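Uncharacterized protein (Bacteroides ovatus, PDB 4IRT) is of unknown function but probably acts as a neuraminidase, releasing sialic acid from glycans, on a beta-propeller scaffold. Local coordinates at residues 56-68 / 105-117. Sequence-based numbering, arbitrary orientation.
Sequences EQWTLHRTQYQGN and PGSLELGDKMPMT. With EDO (1,2-ethanediol), chain J.
Gly-111 O lies at the edge of the Tyr-65 ring, in its plane, with Leu-110 CD1 near that plane beside CD2; over the centre of one face sits Gln-64 CG, 3.4 Å above the Tyr-65 ring plane. The aliphatic run of Lys-113 slides past in the opposite direction, its CE 3.8 Å from Tyr-65 CD1, while its ammonium reaches on to Asn-98 and a water held by Gln-66 O. Tyr-65 OH gives a hydrogen bond to Gly-111 O at 2.7 Å. A phenylalanine here would keep the ring but would probably leave the Gly-111 carbonyl without this donor and the ring edge less firmly tethered to the loop. The imidazole of His-61 carries Glu-109 CG over one face, offset toward the rim; in its plane at the edge sits a water, 3.0 Å from NE2, that also accepts from Leu-110 N. Gln-64, bent at chi2 (-96°), turns its amide back onto the loop, and NE2 donates almost straight (176°) to Leu-110 O, approaching from above the carbonyl plane. Next to these polar contacts, Leu-110 CD1 packs 3.8 Å from Thr-63 CG2, and Leu-108 fits its CB against His-61 CB and its CD1 against Thr-59 O. The buried Leu-108 O has no hydrogen-bonding partner in the model. Strand 59-63 is the outermost strand of a four-stranded antiparallel sheet, one blade of the beta-propeller expected for this BNR-repeat family, and the irregular loop between strands 99-101 and 124-131 packs Leu-108 and Leu-110 against it, running nearly the same way.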
loop_
_atom_site.group_PDB
_atom_site.type_symbol
_atom_site.label_atom_id
_atom_site.label_comp_id
_atom_site.label_asym_id
_atom_site.label_seq_id
_atom_site.Cartn_x
_atom_site.Cartn_y
_atom_site.Cartn_z
ATOM N N GLU A 56 6.280 -12.992 21.376
ATOM C CA GLU A 56 7.004 -11.800 20.991
ATOM C C GLU A 56 8.442 -12.113 20.611
ATOM O O GLU A 56 9.244 -11.202 20.419
ATOM C CB GLU A 56 6.912 -10.767 22.112
ATOM C CG GLU A 56 5.468 -10.417 22.409
ATOM C CD GLU A 56 5.278 -9.142 23.194
ATOM O OE1 GLU A 56 6.283 -8.529 23.599
ATOM O OE2 GLU A 56 4.095 -8.753 23.397
ATOM N N GLN A 57 8.747 -13.402 20.438
ATOM C CA GLN A 57 10.077 -13.832 20.032
ATOM C C GLN A 57 10.158 -14.026 18.509
ATOM O O GLN A 57 9.542 -14.940 17.942
ATOM C CB GLN A 57 10.460 -15.133 20.755
ATOM C CG GLN A 57 10.291 -15.106 22.271
ATOM C CD GLN A 57 10.970 -13.922 22.932
ATOM O OE1 GLN A 57 10.329 -13.121 23.626
ATOM N NE2 GLN A 57 12.274 -13.788 22.703
ATOM N N TRP A 58 10.938 -13.174 17.855
ATOM C CA TRP A 58 11.166 -13.246 16.413
ATOM C C TRP A 58 12.386 -14.092 16.053
ATOM O O TRP A 58 13.372 -14.153 16.791
ATOM C CB TRP A 58 11.379 -11.845 15.844
ATOM C CG TRP A 58 10.173 -10.970 15.939
ATOM C CD1 TRP A 58 9.798 -10.207 17.007
ATOM C CD2 TRP A 58 9.183 -10.788 14.948
ATOM N NE1 TRP A 58 8.624 -9.566 16.730
ATOM C CE2 TRP A 58 8.226 -9.900 15.466
ATOM C CE3 TRP A 58 9.012 -11.274 13.644
ATOM C CZ2 TRP A 58 7.105 -9.494 14.729
ATOM C CZ3 TRP A 58 7.902 -10.889 12.927
ATOM C CH2 TRP A 58 6.962 -9.988 13.467
ATOM N N THR A 59 12.291 -14.768 14.916
ATOM C CA THR A 59 13.437 -15.310 14.248
ATOM C C THR A 59 13.735 -14.333 13.136
ATOM O O THR A 59 12.886 -14.042 12.316
ATOM C CB THR A 59 13.134 -16.719 13.715
ATOM O OG1 THR A 59 12.826 -17.564 14.839
ATOM C CG2 THR A 59 14.329 -17.337 12.979
ATOM N N LEU A 60 14.951 -13.809 13.125
ATOM C CA LEU A 60 15.341 -12.828 12.094
ATOM C C LEU A 60 16.474 -13.388 11.259
ATOM O O LEU A 60 17.371 -14.062 11.789
ATOM C CB LEU A 60 15.771 -11.511 12.729
ATOM C CG LEU A 60 14.734 -10.832 13.628
ATOM C CD1 LEU A 60 15.364 -9.641 14.337
ATOM C CD2 LEU A 60 13.483 -10.443 12.856
ATOM N N HIS A 61 16.439 -13.125 9.953
ATOM C CA HIS A 61 17.441 -13.677 9.017
ATOM C C HIS A 61 17.895 -12.562 8.097
ATOM O O HIS A 61 17.083 -12.005 7.352
ATOM C CB HIS A 61 16.861 -14.831 8.194
ATOM C CG HIS A 61 17.760 -15.297 7.093
ATOM N ND1 HIS A 61 18.967 -15.929 7.329
ATOM C CD2 HIS A 61 17.640 -15.211 5.750
ATOM C CE1 HIS A 61 19.527 -16.243 6.172
ATOM N NE2 HIS A 61 18.768 -15.779 5.203
ATOM N N ARG A 62 19.174 -12.202 8.192
ATOM C CA ARG A 62 19.767 -11.285 7.208
ATOM C C ARG A 62 20.015 -12.064 5.911
ATOM O O ARG A 62 20.774 -13.043 5.903
ATOM C CB ARG A 62 21.080 -10.691 7.712
ATOM C CG ARG A 62 21.522 -9.516 6.844
ATOM C CD ARG A 62 22.839 -8.918 7.274
ATOM N NE ARG A 62 23.945 -9.689 6.755
ATOM C CZ ARG A 62 25.223 -9.312 6.785
ATOM N NH1 ARG A 62 25.572 -8.131 7.305
ATOM N NH2 ARG A 62 26.157 -10.123 6.263
ATOM N N THR A 63 19.343 -11.667 4.840
ATOM C CA THR A 63 19.467 -12.353 3.565
ATOM C C THR A 63 20.782 -11.950 2.885
ATOM O O THR A 63 21.558 -11.140 3.411
ATOM C CB THR A 63 18.296 -12.028 2.615
ATOM O OG1 THR A 63 18.420 -10.668 2.137
ATOM C CG2 THR A 63 16.935 -12.187 3.320
ATOM N N GLN A 64 20.975 -12.492 1.697
ATOM C CA GLN A 64 22.167 -12.261 0.912
ATOM C C GLN A 64 22.033 -10.988 0.075
ATOM O O GLN A 64 22.954 -10.646 -0.671
ATOM C CB GLN A 64 22.420 -13.467 -0.007
ATOM C CG GLN A 64 21.338 -13.699 -1.082
ATOM C CD GLN A 64 20.298 -14.716 -0.661
ATOM O OE1 GLN A 64 19.751 -14.621 0.441
ATOM N NE2 GLN A 64 19.983 -15.667 -1.548
ATOM N N TYR A 65 20.896 -10.299 0.186
ATOM C CA TYR A 65 20.597 -9.153 -0.661
ATOM C C TYR A 65 20.641 -7.826 0.076
ATOM O O TYR A 65 20.315 -7.740 1.253
ATOM C CB TYR A 65 19.218 -9.321 -1.301
ATOM C CG TYR A 65 19.147 -10.580 -2.139
ATOM C CD1 TYR A 65 19.991 -10.751 -3.242
ATOM C CD2 TYR A 65 18.263 -11.604 -1.829
ATOM C CE1 TYR A 65 19.945 -11.899 -4.016
ATOM C CE2 TYR A 65 18.205 -12.757 -2.607
ATOM C CZ TYR A 65 19.052 -12.896 -3.689
ATOM O OH TYR A 65 19.033 -14.035 -4.473
ATOM N N GLN A 66 21.063 -6.811 -0.667
ATOM C CA GLN A 66 21.058 -5.434 -0.228
ATOM C C GLN A 66 20.156 -4.611 -1.105
ATOM O O GLN A 66 19.881 -4.990 -2.242
ATOM C CB GLN A 66 22.448 -4.852 -0.316
ATOM C CG GLN A 66 23.377 -5.337 0.758
ATOM C CD GLN A 66 24.758 -4.751 0.585
ATOM O OE1 GLN A 66 25.457 -5.145 -0.300
ATOM N NE2 GLN A 66 25.151 -3.818 1.453
ATOM N N GLY A 67 19.693 -3.479 -0.573
ATOM C CA GLY A 67 19.016 -2.480 -1.388
ATOM C C GLY A 67 19.637 -1.086 -1.297
ATOM O O GLY A 67 20.379 -0.756 -0.346
ATOM N N ASN A 68 19.353 -0.262 -2.292
ATOM C CA ASN A 68 19.772 1.146 -2.279
ATOM C C ASN A 68 18.878 1.959 -1.347
ATOM O O ASN A 68 18.028 2.693 -1.788
ATOM C CB ASN A 68 19.744 1.723 -3.681
ATOM C CG ASN A 68 20.257 3.136 -3.727
ATOM O OD1 ASN A 68 21.011 3.561 -2.840
ATOM N ND2 ASN A 68 19.868 3.876 -4.760
ATOM N N PRO A 105 8.696 -24.034 2.298
ATOM C CA PRO A 105 7.575 -23.403 2.972
ATOM C C PRO A 105 7.994 -22.801 4.291
ATOM O O PRO A 105 8.677 -23.464 5.066
ATOM C CB PRO A 105 6.602 -24.553 3.195
ATOM C CG PRO A 105 6.855 -25.464 2.042
ATOM C CD PRO A 105 8.339 -25.370 1.784
ATOM N N GLY A 106 7.616 -21.541 4.510
ATOM C CA GLY A 106 7.882 -20.845 5.767
ATOM C C GLY A 106 9.326 -20.458 6.040
ATOM O O GLY A 106 9.634 -19.855 7.084
ATOM N N SER A 107 10.219 -20.754 5.106
ATOM C CA SER A 107 11.626 -20.441 5.302
ATOM C C SER A 107 11.948 -18.962 5.029
ATOM O O SER A 107 11.451 -18.348 4.070
ATOM C CB SER A 107 12.497 -21.311 4.412
ATOM O OG SER A 107 13.861 -20.945 4.536
ATOM N N LEU A 108 12.829 -18.420 5.865
ATOM C CA LEU A 108 13.312 -17.053 5.715
ATOM C C LEU A 108 14.477 -16.988 4.741
ATOM O O LEU A 108 14.868 -15.908 4.343
ATOM C CB LEU A 108 13.753 -16.489 7.071
ATOM C CG LEU A 108 12.722 -16.414 8.173
ATOM C CD1 LEU A 108 13.368 -15.835 9.415
ATOM C CD2 LEU A 108 11.511 -15.573 7.767
ATOM N N GLU A 109 15.007 -18.143 4.342
ATOM C CA GLU A 109 16.077 -18.202 3.373
ATOM C C GLU A 109 15.506 -18.141 1.964
ATOM O O GLU A 109 14.525 -18.822 1.636
ATOM C CB GLU A 109 16.870 -19.494 3.514
ATOM C CG GLU A 109 17.526 -19.707 4.860
ATOM C CD GLU A 109 18.422 -20.923 4.795
ATOM O OE1 GLU A 109 19.400 -20.930 3.993
ATOM O OE2 GLU A 109 18.109 -21.894 5.498
ATOM N N LEU A 110 16.154 -17.320 1.143
ATOM C CA LEU A 110 15.758 -17.047 -0.209
ATOM C C LEU A 110 16.717 -17.700 -1.202
ATOM O O LEU A 110 17.894 -17.836 -0.937
ATOM C CB LEU A 110 15.806 -15.537 -0.433
ATOM C CG LEU A 110 14.874 -14.682 0.428
ATOM C CD1 LEU A 110 15.115 -13.198 0.182
ATOM C CD2 LEU A 110 13.445 -15.077 0.078
ATOM N N GLY A 111 16.203 -18.103 -2.346
ATOM C CA GLY A 111 17.047 -18.492 -3.473
ATOM C C GLY A 111 17.562 -17.294 -4.263
ATOM O O GLY A 111 17.526 -16.145 -3.803
ATOM N N ASP A 112 18.012 -17.573 -5.480
ATOM C CA ASP A 112 18.506 -16.543 -6.372
ATOM C C ASP A 112 17.347 -15.684 -6.894
ATOM O O ASP A 112 16.180 -16.107 -6.911
ATOM C CB ASP A 112 19.235 -17.160 -7.575
ATOM C CG ASP A 112 20.422 -18.029 -7.190
ATOM O OD1 ASP A 112 20.939 -17.962 -6.069
ATOM O OD2 ASP A 112 20.865 -18.777 -8.062
ATOM N N LYS A 113 17.702 -14.483 -7.342
ATOM C CA LYS A 113 16.782 -13.623 -8.097
ATOM C C LYS A 113 16.309 -14.359 -9.350
ATOM O O LYS A 113 17.111 -15.038 -10.012
ATOM C CB LYS A 113 17.476 -12.302 -8.455
ATOM C CG LYS A 113 17.733 -11.389 -7.258
ATOM C CD LYS A 113 18.429 -10.101 -7.633
ATOM C CE LYS A 113 18.625 -9.215 -6.396
ATOM N NZ LYS A 113 19.409 -7.965 -6.687
HETATM N N MSE A 114 15.008 -14.259 -9.638
HETATM C CA MSE A 114 14.353 -14.939 -10.741
HETATM C C MSE A 114 13.472 -13.992 -11.532
HETATM O O MSE A 114 12.992 -12.996 -11.004
HETATM C CB MSE A 114 13.379 -16.005 -10.235
HETATM C CG MSE A 114 14.095 -17.080 -9.454
HETATM SE SE MSE A 114 12.746 -18.323 -8.725
HETATM C CE MSE A 114 11.920 -17.187 -7.407
ATOM N N PRO A 115 13.241 -14.303 -12.815
ATOM C CA PRO A 115 12.218 -13.610 -13.569
ATOM C C PRO A 115 10.833 -14.066 -13.154
ATOM O O PRO A 115 10.695 -15.075 -12.442
ATOM C CB PRO A 115 12.506 -14.021 -15.018
ATOM C CG PRO A 115 13.116 -15.380 -14.920
ATOM C CD PRO A 115 13.854 -15.405 -13.594
HETATM N N MSE A 116 9.813 -13.317 -13.572
HETATM C CA MSE A 116 8.443 -13.761 -13.447
HETATM C C MSE A 116 8.045 -14.312 -14.792
HETATM O O MSE A 116 8.005 -15.542 -14.966
HETATM C CB MSE A 116 7.552 -12.628 -12.941
HETATM C CG MSE A 116 7.790 -12.387 -11.437
HETATM SE SE MSE A 116 6.732 -10.815 -10.915
HETATM C CE MSE A 116 6.974 -11.042 -8.985
ATOM N N THR A 117 7.787 -13.439 -15.765
ATOM C CA THR A 117 7.531 -13.894 -17.164
ATOM C C THR A 117 8.717 -13.659 -18.100
ATOM O O THR A 117 8.758 -14.163 -19.237
ATOM C CB THR A 117 6.301 -13.197 -17.737
ATOM O OG1 THR A 117 6.608 -11.830 -18.041
ATOM C CG2 THR A 117 5.181 -13.250 -16.738
HETATM C C1 EDO J . 16.497 -20.068 -6.862
HETATM O O1 EDO J . 17.829 -20.246 -6.357
HETATM C C2 EDO J . 16.500 -20.076 -8.373
HETATM O O2 EDO J . 16.348 -21.422 -8.804
HETATM O O HOH W 1 18.779 -16.095 2.248
HETATM O O HOH W 2 21.524 -16.272 -3.970
HETATM O O HOH W 3 19.181 -5.698 -4.804
#